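Local coordinates for protein putative beta-glucosidase (Bifidobacterium adolescentis, PDB 5WAB) that probably hydrolyses beta-glucosidic and related sugar linkages as a glycoside hydrolase family 3 enzyme of carbohydrate metabolism, at residues K17-T21 / L274-A278; L20-A26 / N248-P253; I196-Y200 / D232-D236. All coordinates share one frame; numbering follows the deposited sequence.

In the fold
The three contacts lie on the same side of the chain's centre, in the barrel part of this glycoside hydrolase family 3 enzyme. Contact 1 (17-21 with 274-278) and contact 2 (20-26 with 248-253) share Leu-20 and Thr-21; their centres are about 11 Å apart, and Asn-248 ND2 probably bonds Met-277 O at 3.0 Å. Contact 2 reaches contact 3 (196-200 with 232-236), also about 11 Å away between centres, where Trp-233 NE1 probably bonds Ala-26 O at 3.1 Å. Contact 3 is probably at the sugar-binding pocket: a glycerol, likely from the crystallisation liquor, sits about 3 Å from the Asp-232 side chain.

Contact 1: K17-T21 / L274-A278; sequences KASLT and LDRMA
Lys-17 reaches across to Asp-275 and makes the polar link between the short helix 14-19 and the long helix 271-292. Its NZ lies 2.7 Å from Asp-275 OD1, a salt bridge received on the syn lone pair, the side facing the other carboxylate oxygen. The lysine leaves the backbone with CG anti to its carbonyl carbon (chi1 -68°) and runs fully extended from there, which carries the ammonium group the whole way to the acid. The CB of Asp-275 points away from 17-21, but the carboxylate turns back to the lysine. CE of Lys-17 also lies against the same oxygen. Both residues are partly exposed, so the pair sits toward the outer margin of an otherwise buried contact.

The seam belongs to the family 3 N-terminal barrel domain, where helix 271-292 meets chain from near the N-terminus.

The rest of the contact is van der Waals packing of methyls on each other and on backbone carbonyls. Ala-278 CB lies 3.6 Å from Lys-17 O. With so small a side chain between them the backbones come close, Lys-17 CA and Ala-278 CA being 5.7 Å apart. Leu-20 CD1 lies against the same alanine, 3.7 Å from Ala-278 O and 4.3 Å from Ala-278 CB. One turn earlier, Leu-274 spreads its two methyls: CD1 meets Thr-21 CG2 at 3.9 Å, the side chains crossing at about a right angle, while CD2 faces Lys-17 CB. Leu-243, on helix 239-245, packs on both Thr-21 and Leu-274.

Within 17-21, Thr-21 OG1 donates to Ala-18 O at 2.5 Å, and Thr-21 N bonds the same oxygen, so that carbonyl is gripped twice while the methyl branch is turned to Leu-274.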
ATOM      1  N   LYS A  17     -16.939  15.961  28.216  1.00 21.22           N
ATOM      2  CA  LYS A  17     -15.868  14.998  27.990  1.00 21.58           C
ATOM      3  C   LYS A  17     -16.371  13.788  27.215  1.00 20.53           C
ATOM      4  O   LYS A  17     -15.752  13.362  26.230  1.00 20.96           O
ATOM      5  CB  LYS A  17     -15.276  14.543  29.323  1.00 22.34           C
ATOM      6  CG  LYS A  17     -14.511  15.591  30.087  1.00 23.33           C
ATOM      7  CD  LYS A  17     -13.960  14.971  31.361  1.00 23.40           C
ATOM      8  CE  LYS A  17     -13.320  15.999  32.250  1.00 23.92           C
ATOM      9  NZ  LYS A  17     -12.839  15.388  33.518  1.00 26.53           N
ATOM     10  N   ALA A  18     -17.501  13.219  27.647  1.00 19.62           N
ATOM     11  CA  ALA A  18     -18.032  12.030  26.993  1.00 19.80           C
ATOM     12  C   ALA A  18     -18.480  12.316  25.568  1.00 21.50           C
ATOM     13  O   ALA A  18     -18.369  11.440  24.703  1.00 24.18           O
ATOM     14  CB  ALA A  18     -19.189  11.448  27.803  1.00 19.93           C
ATOM     15  N   SER A  19     -18.979  13.525  25.292  1.00 20.29           N
ATOM     16  CA  SER A  19     -19.418  13.815  23.931  1.00 19.00           C
ATOM     17  C   SER A  19     -18.245  13.792  22.961  1.00 17.90           C
ATOM     18  O   SER A  19     -18.415  13.425  21.794  1.00 16.16           O
ATOM     19  CB  SER A  19     -20.140  15.165  23.859  1.00 19.06           C
ATOM     20  OG  SER A  19     -19.269  16.246  24.131  1.00 20.91           O
ATOM     21  N   LEU A  20     -17.050  14.164  23.426  1.00 16.45           N
ATOM     22  CA  LEU A  20     -15.887  14.180  22.549  1.00 15.51           C
ATOM     23  C   LEU A  20     -15.499  12.790  22.064  1.00 15.33           C
ATOM     24  O   LEU A  20     -14.771  12.676  21.072  1.00 13.89           O
ATOM     25  CB  LEU A  20     -14.697  14.815  23.269  1.00 12.31           C
ATOM     26  CG  LEU A  20     -14.743  16.315  23.534  1.00 11.54           C
ATOM     27  CD1 LEU A  20     -13.457  16.721  24.218  1.00 11.28           C
ATOM     28  CD2 LEU A  20     -14.938  17.103  22.249  1.00 10.71           C
ATOM     29  N   THR A  21     -15.964  11.739  22.736  1.00 16.04           N
ATOM     30  CA  THR A  21     -15.589  10.375  22.393  1.00 16.46           C
ATOM     31  C   THR A  21     -16.430   9.797  21.258  1.00 18.30           C
ATOM     32  O   THR A  21     -16.351   8.586  20.998  1.00 21.06           O
ATOM     33  CB  THR A  21     -15.669   9.488  23.639  1.00 16.44           C
ATOM     34  OG1 THR A  21     -17.029   9.371  24.070  1.00 17.58           O
ATOM     35  CG2 THR A  21     -14.857  10.116  24.760  1.00 16.36           C
ATOM     36  N   LEU A 274     -11.089   8.229  30.806  1.00 25.05           N
ATOM     37  CA  LEU A 274     -11.905   9.153  30.026  1.00 24.00           C
ATOM     38  C   LEU A 274     -11.162  10.457  29.766  1.00 24.21           C
ATOM     39  O   LEU A 274     -11.245  11.017  28.666  1.00 21.27           O
ATOM     40  CB  LEU A 274     -13.224   9.429  30.743  1.00 19.19           C
ATOM     41  CG  LEU A 274     -14.157  10.415  30.036  1.00 19.67           C
ATOM     42  CD1 LEU A 274     -14.434   9.988  28.606  1.00 19.45           C
ATOM     43  CD2 LEU A 274     -15.449  10.562  30.810  1.00 20.63           C
ATOM     44  N   ASP A 275     -10.442  10.964  30.770  1.00 25.85           N
ATOM     45  CA  ASP A 275      -9.651  12.173  30.571  1.00 26.21           C
ATOM     46  C   ASP A 275      -8.600  11.969  29.487  1.00 24.22           C
ATOM     47  O   ASP A 275      -8.426  12.830  28.619  1.00 24.52           O
ATOM     48  CB  ASP A 275      -9.014  12.607  31.891  1.00 28.14           C
ATOM     49  CG  ASP A 275      -9.985  13.367  32.783  1.00 33.63           C
ATOM     50  OD1 ASP A 275     -11.127  13.604  32.342  1.00 32.60           O
ATOM     51  OD2 ASP A 275      -9.623  13.708  33.930  1.00 35.08           O
ATOM     52  N   ARG A 276      -7.909  10.826  29.501  1.00 22.64           N
ATOM     53  CA  ARG A 276      -6.910  10.548  28.470  1.00 22.69           C
ATOM     54  C   ARG A 276      -7.554  10.485  27.090  1.00 21.36           C
ATOM     55  O   ARG A 276      -7.070  11.108  26.138  1.00 21.48           O
ATOM     56  CB  ARG A 276      -6.179   9.240  28.785  1.00 23.78           C
ATOM     57  CG  ARG A 276      -5.034   9.391  29.772  1.00 27.58           C
ATOM     58  CD  ARG A 276      -4.328   8.074  30.052  1.00 29.24           C
ATOM     59  NE  ARG A 276      -5.235   7.135  30.712  1.00 31.90           N
ATOM     60  CZ  ARG A 276      -4.855   6.054  31.389  1.00 33.71           C
ATOM     61  NH1 ARG A 276      -3.566   5.759  31.515  1.00 35.13           N
ATOM     62  NH2 ARG A 276      -5.766   5.265  31.945  1.00 32.59           N
ATOM     63  N   MET A 277      -8.664   9.753  26.972  1.00 20.46           N
ATOM     64  CA  MET A 277      -9.330   9.604  25.683  1.00 19.08           C
ATOM     65  C   MET A 277      -9.881  10.926  25.169  1.00 19.61           C
ATOM     66  O   MET A 277      -9.720  11.251  23.988  1.00 17.74           O
ATOM     67  CB  MET A 277     -10.445   8.566  25.800  1.00 16.45           C
ATOM     68  CG  MET A 277      -9.952   7.143  25.986  1.00 19.39           C
ATOM     69  SD  MET A 277      -9.062   6.541  24.524  1.00 19.99           S
ATOM     70  CE  MET A 277      -7.348   6.760  24.987  1.00 20.04           C
ATOM     71  N   ALA A 278     -10.524  11.709  26.046  1.00 21.66           N
ATOM     72  CA  ALA A 278     -11.134  12.969  25.626  1.00 20.01           C
ATOM     73  C   ALA A 278     -10.088  14.049  25.383  1.00 22.74           C
ATOM     74  O   ALA A 278     -10.237  14.867  24.468  1.00 23.53           O
ATOM     75  CB  ALA A 278     -12.146  13.435  26.673  1.00 20.54           C
TER

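Contact 2: L20-A26 / N248-P253; sequences LTSGGDA and NLEMPP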
ATOM      1  N   LEU A  20     -17.050  14.164  23.426  1.00 16.45           N
ATOM      2  CA  LEU A  20     -15.887  14.180  22.549  1.00 15.51           C
ATOM      3  C   LEU A  20     -15.499  12.790  22.064  1.00 15.33           C
ATOM      4  O   LEU A  20     -14.771  12.676  21.072  1.00 13.89           O
ATOM      5  CB  LEU A  20     -14.697  14.815  23.269  1.00 12.31           C
ATOM      6  CG  LEU A  20     -14.743  16.315  23.534  1.00 11.54           C
ATOM      7  CD1 LEU A  20     -13.457  16.721  24.218  1.00 11.28           C
ATOM      8  CD2 LEU A  20     -14.938  17.103  22.249  1.00 10.71           C
ATOM      9  N   THR A  21     -15.964  11.739  22.736  1.00 16.04           N
ATOM     10  CA  THR A  21     -15.589  10.375  22.393  1.00 16.46           C
ATOM     11  C   THR A  21     -16.430   9.797  21.258  1.00 18.30           C
ATOM     12  O   THR A  21     -16.351   8.586  20.998  1.00 21.06           O
ATOM     13  CB  THR A  21     -15.669   9.488  23.639  1.00 16.44           C
ATOM     14  OG1 THR A  21     -17.029   9.371  24.070  1.00 17.58           O
ATOM     15  CG2 THR A  21     -14.857  10.116  24.760  1.00 16.36           C
ATOM     16  N   SER A  22     -17.226  10.633  20.592  1.00 36.48           N
ATOM     17  CA  SER A  22     -17.964  10.252  19.397  1.00 34.73           C
ATOM     18  C   SER A  22     -18.230  11.513  18.590  1.00 33.29           C
ATOM     19  O   SER A  22     -18.441  12.589  19.153  1.00 33.15           O
ATOM     20  CB  SER A  22     -19.281   9.546  19.731  1.00 34.06           C
ATOM     21  OG  SER A  22     -20.185  10.445  20.341  1.00 33.25           O
ATOM     22  N   GLY A  23     -18.226  11.367  17.269  1.00 32.76           N
ATOM     23  CA  GLY A  23     -18.331  12.522  16.398  1.00 30.78           C
ATOM     24  C   GLY A  23     -19.636  13.272  16.570  1.00 30.64           C
ATOM     25  O   GLY A  23     -20.611  12.779  17.142  1.00 24.35           O
ATOM     26  N   GLY A  24     -19.641  14.506  16.062  1.00 29.59           N
ATOM     27  CA  GLY A  24     -20.871  15.282  16.048  1.00 29.67           C
ATOM     28  C   GLY A  24     -21.905  14.689  15.110  1.00 30.05           C
ATOM     29  O   GLY A  24     -23.073  14.532  15.474  1.00 29.91           O
ATOM     30  N   ASP A  25     -21.494  14.360  13.891  1.00 30.32           N
ATOM     31  CA  ASP A  25     -22.312  13.552  12.992  1.00 31.09           C
ATOM     32  C   ASP A  25     -21.378  12.557  12.310  1.00 30.92           C
ATOM     33  O   ASP A  25     -20.246  12.334  12.754  1.00 30.26           O
ATOM     34  CB  ASP A  25     -23.108  14.434  12.016  1.00 32.97           C
ATOM     35  CG  ASP A  25     -22.228  15.225  11.058  1.00 33.09           C
ATOM     36  OD1 ASP A  25     -20.990  15.081  11.090  1.00 32.84           O
ATOM     37  OD2 ASP A  25     -22.791  16.008  10.265  1.00 33.86           O
ATOM     38  N   ALA A  26     -21.840  11.956  11.213  1.00 31.53           N
ATOM     39  CA  ALA A  26     -21.059  10.933  10.529  1.00 31.68           C
ATOM     40  C   ALA A  26     -19.799  11.478   9.867  1.00 29.82           C
ATOM     41  O   ALA A  26     -19.002  10.683   9.358  1.00 28.75           O
ATOM     42  CB  ALA A  26     -21.919  10.229   9.474  1.00 32.86           C
ATOM     43  N   ASN A 248     -10.511   6.326  21.078  1.00 17.72           N
ATOM     44  CA  ASN A 248     -10.912   7.671  21.470  1.00 16.03           C
ATOM     45  C   ASN A 248     -12.266   8.071  20.901  1.00 18.51           C
ATOM     46  O   ASN A 248     -13.021   8.788  21.563  1.00 21.67           O
ATOM     47  CB  ASN A 248      -9.861   8.680  21.028  1.00 14.93           C
ATOM     48  CG  ASN A 248      -8.496   8.363  21.583  1.00 15.59           C
ATOM     49  OD1 ASN A 248      -7.831   7.427  21.131  1.00 15.37           O
ATOM     50  ND2 ASN A 248      -8.071   9.129  22.579  1.00 15.46           N
ATOM     51  N   LEU A 249     -12.591   7.639  19.688  1.00 16.58           N
ATOM     52  CA  LEU A 249     -13.669   8.261  18.927  1.00 18.10           C
ATOM     53  C   LEU A 249     -14.537   7.203  18.264  1.00 20.00           C
ATOM     54  O   LEU A 249     -14.047   6.410  17.451  1.00 19.65           O
ATOM     55  CB  LEU A 249     -13.092   9.211  17.874  1.00 16.35           C
ATOM     56  CG  LEU A 249     -14.057  10.048  17.034  1.00 18.38           C
ATOM     57  CD1 LEU A 249     -14.754  11.120  17.864  1.00 18.13           C
ATOM     58  CD2 LEU A 249     -13.317  10.664  15.858  1.00 17.93           C
ATOM     59  N   GLU A 250     -15.835   7.233  18.568  1.00 20.86           N
ATOM     60  CA  GLU A 250     -16.817   6.424  17.858  1.00 20.38           C
ATOM     61  C   GLU A 250     -17.292   7.189  16.631  1.00 21.60           C
ATOM     62  O   GLU A 250     -17.684   8.357  16.735  1.00 21.78           O
ATOM     63  CB  GLU A 250     -18.017   6.088  18.746  1.00 19.76           C
ATOM     64  CG  GLU A 250     -19.094   5.273  18.024  1.00 20.16           C
ATOM     65  CD  GLU A 250     -20.500   5.475  18.587  1.00 21.56           C
ATOM     66  OE1 GLU A 250     -20.800   6.580  19.082  1.00 21.33           O
ATOM     67  OE2 GLU A 250     -21.313   4.526  18.526  1.00 21.39           O
ATOM     68  N   MET A 251     -17.241   6.533  15.470  1.00 21.00           N
ATOM     69  CA  MET A 251     -17.750   7.099  14.231  1.00 21.89           C
ATOM     70  C   MET A 251     -18.504   6.008  13.478  1.00 23.69           C
ATOM     71  O   MET A 251     -18.008   4.871  13.380  1.00 25.22           O
ATOM     72  CB  MET A 251     -16.624   7.667  13.365  1.00 21.06           C
ATOM     73  CG  MET A 251     -15.917   8.865  13.973  1.00 20.63           C
ATOM     74  SD  MET A 251     -16.917  10.356  14.062  1.00 21.16           S
ATOM     75  CE  MET A 251     -17.150  10.733  12.325  1.00 20.26           C
ATOM     76  N   PRO A 252     -19.710   6.294  12.974  1.00 24.53           N
ATOM     77  CA  PRO A 252     -20.419   7.550  13.214  1.00 25.35           C
ATOM     78  C   PRO A 252     -21.061   7.508  14.592  1.00 24.94           C
ATOM     79  O   PRO A 252     -21.111   6.430  15.187  1.00 25.21           O
ATOM     80  CB  PRO A 252     -21.464   7.578  12.097  1.00 27.62           C
ATOM     81  CG  PRO A 252     -21.783   6.142  11.875  1.00 23.71           C
ATOM     82  CD  PRO A 252     -20.481   5.393  12.098  1.00 25.50           C
ATOM     83  N   PRO A 253     -21.501   8.649  15.111  1.00 23.95           N
ATOM     84  CA  PRO A 253     -22.136   8.649  16.434  1.00 24.62           C
ATOM     85  C   PRO A 253     -23.446   7.875  16.418  1.00 26.26           C
ATOM     86  O   PRO A 253     -24.339   8.140  15.610  1.00 26.84           O
ATOM     87  CB  PRO A 253     -22.362  10.139  16.719  1.00 25.25           C
ATOM     88  CG  PRO A 253     -22.410  10.772  15.362  1.00 23.11           C
ATOM     89  CD  PRO A 253     -21.430  10.000  14.534  1.00 22.42           C
TER
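Thr-21 and Gly-23 bond to the same residue, Glu-250, and form a single parallel beta bridge centred on Ser-22. Glu-250 N donates to Thr-21 O at 2.8 Å, and Gly-23 N returns the bond to Glu-250 O at 3.1 Å. One residue bonding to those just before and just after Ser-22 is the pattern of a parallel bridge. Weaker CA-H...O contacts fill in between, among them Thr-21 CA to Asn-248 O at 3.1 Å.

Gly-23 is pressed by sulfur: Met-251 SD packs on Gly-23 CA, 3.5 Å away, close against the backbone. The methionine folds back at both chi2 and chi3, and that bend lays its CE against the carbonyl oxygens of Asp-25 and Ala-26. Leu-249, with CG anti to its backbone N (chi1 -175°), brings CD1 to 3.5 Å from Gly-23 N.

Two prolines finish the contact beyond the bridge. The peptide bond before Pro-252 is cis, and the chain turns there. Pro-252 CB meets Ala-26 CB at 3.8 Å, while the ring of Pro-253 fits into the bend of 23-25, its CB 3.2 Å from Gly-23 O and its CD at Asp-25 O.

The polar ends look elsewhere. Ser-22 OG bonds Asp-257 and Glu-250 OE2 bonds Ser-254, although Glu-250 OE1 still packs on Ser-22 CB.

On its other flank 248-253 carries backbone bonds from Leu-249 to Val-229 and Ser-231. The extended segment 248-253 thus lies between 20-26 and strand 228-230, an arrangement consistent with the parallel wall of the family 3 TIM-like barrel being carried on past its regular strands.

Contact 3: I196-Y200 / D232-D236; sequences IMCSY and DWGAD
The Ser-Asp-Trp signature of glycoside hydrolase family 3 begins this loop at the rim of the barrel; Asp-232 occupies the place where relatives carry the catalytic nucleophile, probably its role here too. Asp-232 stacks over one face of the Tyr-200 ring. Its CB makes a CH-pi contact, 3.7 Å from the Tyr-200 ring centroid. The carboxylate lies 20° from the ring plane, stacked on it.

Tyr-200 has CG anti to its carbonyl carbon (chi1 -77°), which lays the ring along the type II turn 232-235. At the ring's edge, in plane, OH donates to Trp-233 O; the modelled 2.3 Å is doubtfully short. Ala-235 CB touches Tyr-200 CD1 at 3.6 Å.

Each carboxylate oxygen of Asp-232 has a hydrogen-bond partner. OD1 accepts from Trp-233 N at 2.8 Å, on its anti side, and a water accepts a hydrogen bond from Tyr-200 N and donates one to Asp-232 OD2 at 3.2 Å. Met-197 SD packs 3.7 Å from Asp-232 CG, and its CE meets Trp-233 CZ3.

Strand 195-198, carrying Met-197, lies between strands 149-155 and 228-230 in the parallel sheet; Leu-106 of strand 102-106 touches Met-197 and Trp-233, and His-154 of strand 149-155 lies against Asp-232.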
ATOM      1  N   ILE A 196      -5.625   7.300  13.903  1.00 17.27           N
ATOM      2  CA  ILE A 196      -5.565   5.935  13.397  1.00 14.44           C
ATOM      3  C   ILE A 196      -6.985   5.390  13.370  1.00 15.75           C
ATOM      4  O   ILE A 196      -7.774   5.661  14.280  1.00 14.81           O
ATOM      5  CB  ILE A 196      -4.653   5.049  14.269  1.00 14.91           C
ATOM      6  CG1 ILE A 196      -3.186   5.423  14.050  1.00 14.69           C
ATOM      7  CG2 ILE A 196      -4.884   3.563  13.979  1.00 15.21           C
ATOM      8  CD1 ILE A 196      -2.226   4.538  14.791  1.00 12.63           C
ATOM      9  N   MET A 197      -7.322   4.644  12.319  1.00 15.95           N
ATOM     10  CA  MET A 197      -8.621   3.990  12.206  1.00 16.26           C
ATOM     11  C   MET A 197      -8.451   2.494  12.426  1.00 17.24           C
ATOM     12  O   MET A 197      -7.663   1.848  11.728  1.00 17.75           O
ATOM     13  CB  MET A 197      -9.260   4.240  10.843  1.00 15.08           C
ATOM     14  CG  MET A 197     -10.629   3.584  10.698  1.00 17.67           C
ATOM     15  SD  MET A 197     -11.454   3.955   9.139  1.00 20.71           S
ATOM     16  CE  MET A 197     -11.095   5.702   8.974  1.00 20.42           C
ATOM     17  N   CYS A 198      -9.195   1.948  13.379  1.00 18.91           N
ATOM     18  CA  CYS A 198      -9.152   0.518  13.617  1.00 20.13           C
ATOM     19  C   CYS A 198     -10.020  -0.205  12.591  1.00 20.58           C
ATOM     20  O   CYS A 198     -10.884   0.388  11.941  1.00 21.56           O
ATOM     21  CB  CYS A 198      -9.626   0.188  15.034  1.00 21.73           C
ATOM     22  SG  CYS A 198     -11.425   0.094  15.202  1.00 24.11           S
ATOM     23  N   SER A 199      -9.785  -1.507  12.457  1.00 21.38           N
ATOM     24  CA  SER A 199     -10.485  -2.326  11.479  1.00 23.05           C
ATOM     25  C   SER A 199     -11.790  -2.876  12.055  1.00 23.35           C
ATOM     26  O   SER A 199     -12.007  -2.894  13.267  1.00 23.50           O
ATOM     27  CB  SER A 199      -9.594  -3.476  11.009  1.00 22.78           C
ATOM     28  OG  SER A 199      -9.218  -4.296  12.102  1.00 23.00           O
ATOM     29  N   TYR A 200     -12.659  -3.343  11.151  1.00 24.07           N
ATOM     30  CA  TYR A 200     -13.918  -3.956  11.565  1.00 23.82           C
ATOM     31  C   TYR A 200     -13.712  -5.328  12.184  1.00 23.57           C
ATOM     32  O   TYR A 200     -14.504  -5.741  13.039  1.00 24.61           O
ATOM     33  CB  TYR A 200     -14.861  -4.117  10.373  1.00 26.26           C
ATOM     34  CG  TYR A 200     -15.573  -2.875   9.894  1.00 28.44           C
ATOM     35  CD1 TYR A 200     -16.574  -2.288  10.654  1.00 29.72           C
ATOM     36  CD2 TYR A 200     -15.277  -2.319   8.656  1.00 28.82           C
ATOM     37  CE1 TYR A 200     -17.243  -1.166  10.205  1.00 30.98           C
ATOM     38  CE2 TYR A 200     -15.939  -1.203   8.199  1.00 29.92           C
ATOM     39  CZ  TYR A 200     -16.920  -0.627   8.976  1.00 31.31           C
ATOM     40  OH  TYR A 200     -17.580   0.491   8.521  1.00 33.28           O
ATOM     41  N   ASP A 232     -13.718   2.347  12.554  1.00 24.35           N
ATOM     42  CA  ASP A 232     -14.392   2.353  11.271  1.00 25.73           C
ATOM     43  C   ASP A 232     -15.897   2.491  11.493  1.00 25.15           C
ATOM     44  O   ASP A 232     -16.421   2.237  12.583  1.00 21.98           O
ATOM     45  CB  ASP A 232     -14.059   1.085  10.485  1.00 28.21           C
ATOM     46  CG  ASP A 232     -14.046   1.314   8.986  1.00 30.76           C
ATOM     47  OD1 ASP A 232     -14.736   2.246   8.518  1.00 32.63           O
ATOM     48  OD2 ASP A 232     -13.334   0.574   8.275  1.00 31.66           O
ATOM     49  N   TRP A 233     -16.602   2.884  10.438  1.00 26.25           N
ATOM     50  CA  TRP A 233     -17.993   3.292  10.584  1.00 26.35           C
ATOM     51  C   TRP A 233     -18.847   2.089  10.958  1.00 26.94           C
ATOM     52  O   TRP A 233     -19.120   1.216  10.127  1.00 27.45           O
ATOM     53  CB  TRP A 233     -18.487   3.963   9.306  1.00 27.16           C
ATOM     54  CG  TRP A 233     -18.232   5.455   9.257  1.00 27.53           C
ATOM     55  CD1 TRP A 233     -19.156   6.425   8.986  1.00 29.08           C
ATOM     56  CD2 TRP A 233     -16.997   6.143   9.509  1.00 25.62           C
ATOM     57  NE1 TRP A 233     -18.573   7.665   9.040  1.00 28.14           N
ATOM     58  CE2 TRP A 233     -17.251   7.520   9.362  1.00 25.97           C
ATOM     59  CE3 TRP A 233     -15.702   5.728   9.835  1.00 25.73           C
ATOM     60  CZ2 TRP A 233     -16.264   8.481   9.527  1.00 26.15           C
ATOM     61  CZ3 TRP A 233     -14.724   6.686  10.006  1.00 24.90           C
ATOM     62  CH2 TRP A 233     -15.010   8.046   9.846  1.00 26.16           C
ATOM     63  N   GLY A 234     -19.257   2.044  12.225  1.00 26.96           N
ATOM     64  CA  GLY A 234     -19.995   0.931  12.772  1.00 26.98           C
ATOM     65  C   GLY A 234     -19.157  -0.077  13.523  1.00 27.17           C
ATOM     66  O   GLY A 234     -19.718  -1.041  14.055  1.00 28.12           O
ATOM     67  N   ALA A 235     -17.832   0.113  13.582  1.00 27.17           N
ATOM     68  CA  ALA A 235     -16.948  -0.869  14.201  1.00 25.93           C
ATOM     69  C   ALA A 235     -16.987  -0.842  15.724  1.00 26.19           C
ATOM     70  O   ALA A 235     -16.513  -1.792  16.356  1.00 26.24           O
ATOM     71  CB  ALA A 235     -15.510  -0.658  13.729  1.00 24.40           C
ATOM     72  N   ASP A 236     -17.527   0.216  16.324  1.00 26.60           N
ATOM     73  CA  ASP A 236     -17.631   0.329  17.775  1.00 27.37           C
ATOM     74  C   ASP A 236     -18.930  -0.346  18.202  1.00 28.41           C
ATOM     75  O   ASP A 236     -20.021   0.174  17.944  1.00 29.01           O
ATOM     76  CB  ASP A 236     -17.589   1.794  18.203  1.00 27.86           C
ATOM     77  CG  ASP A 236     -17.450   1.968  19.707  1.00 27.93           C
ATOM     78  OD1 ASP A 236     -17.771   1.024  20.467  1.00 27.35           O
ATOM     79  OD2 ASP A 236     -17.020   3.064  20.130  1.00 28.72           O
TER
HETATM   80  O   HOH W   1     -11.968  -2.245   8.821  1.00 17.22           O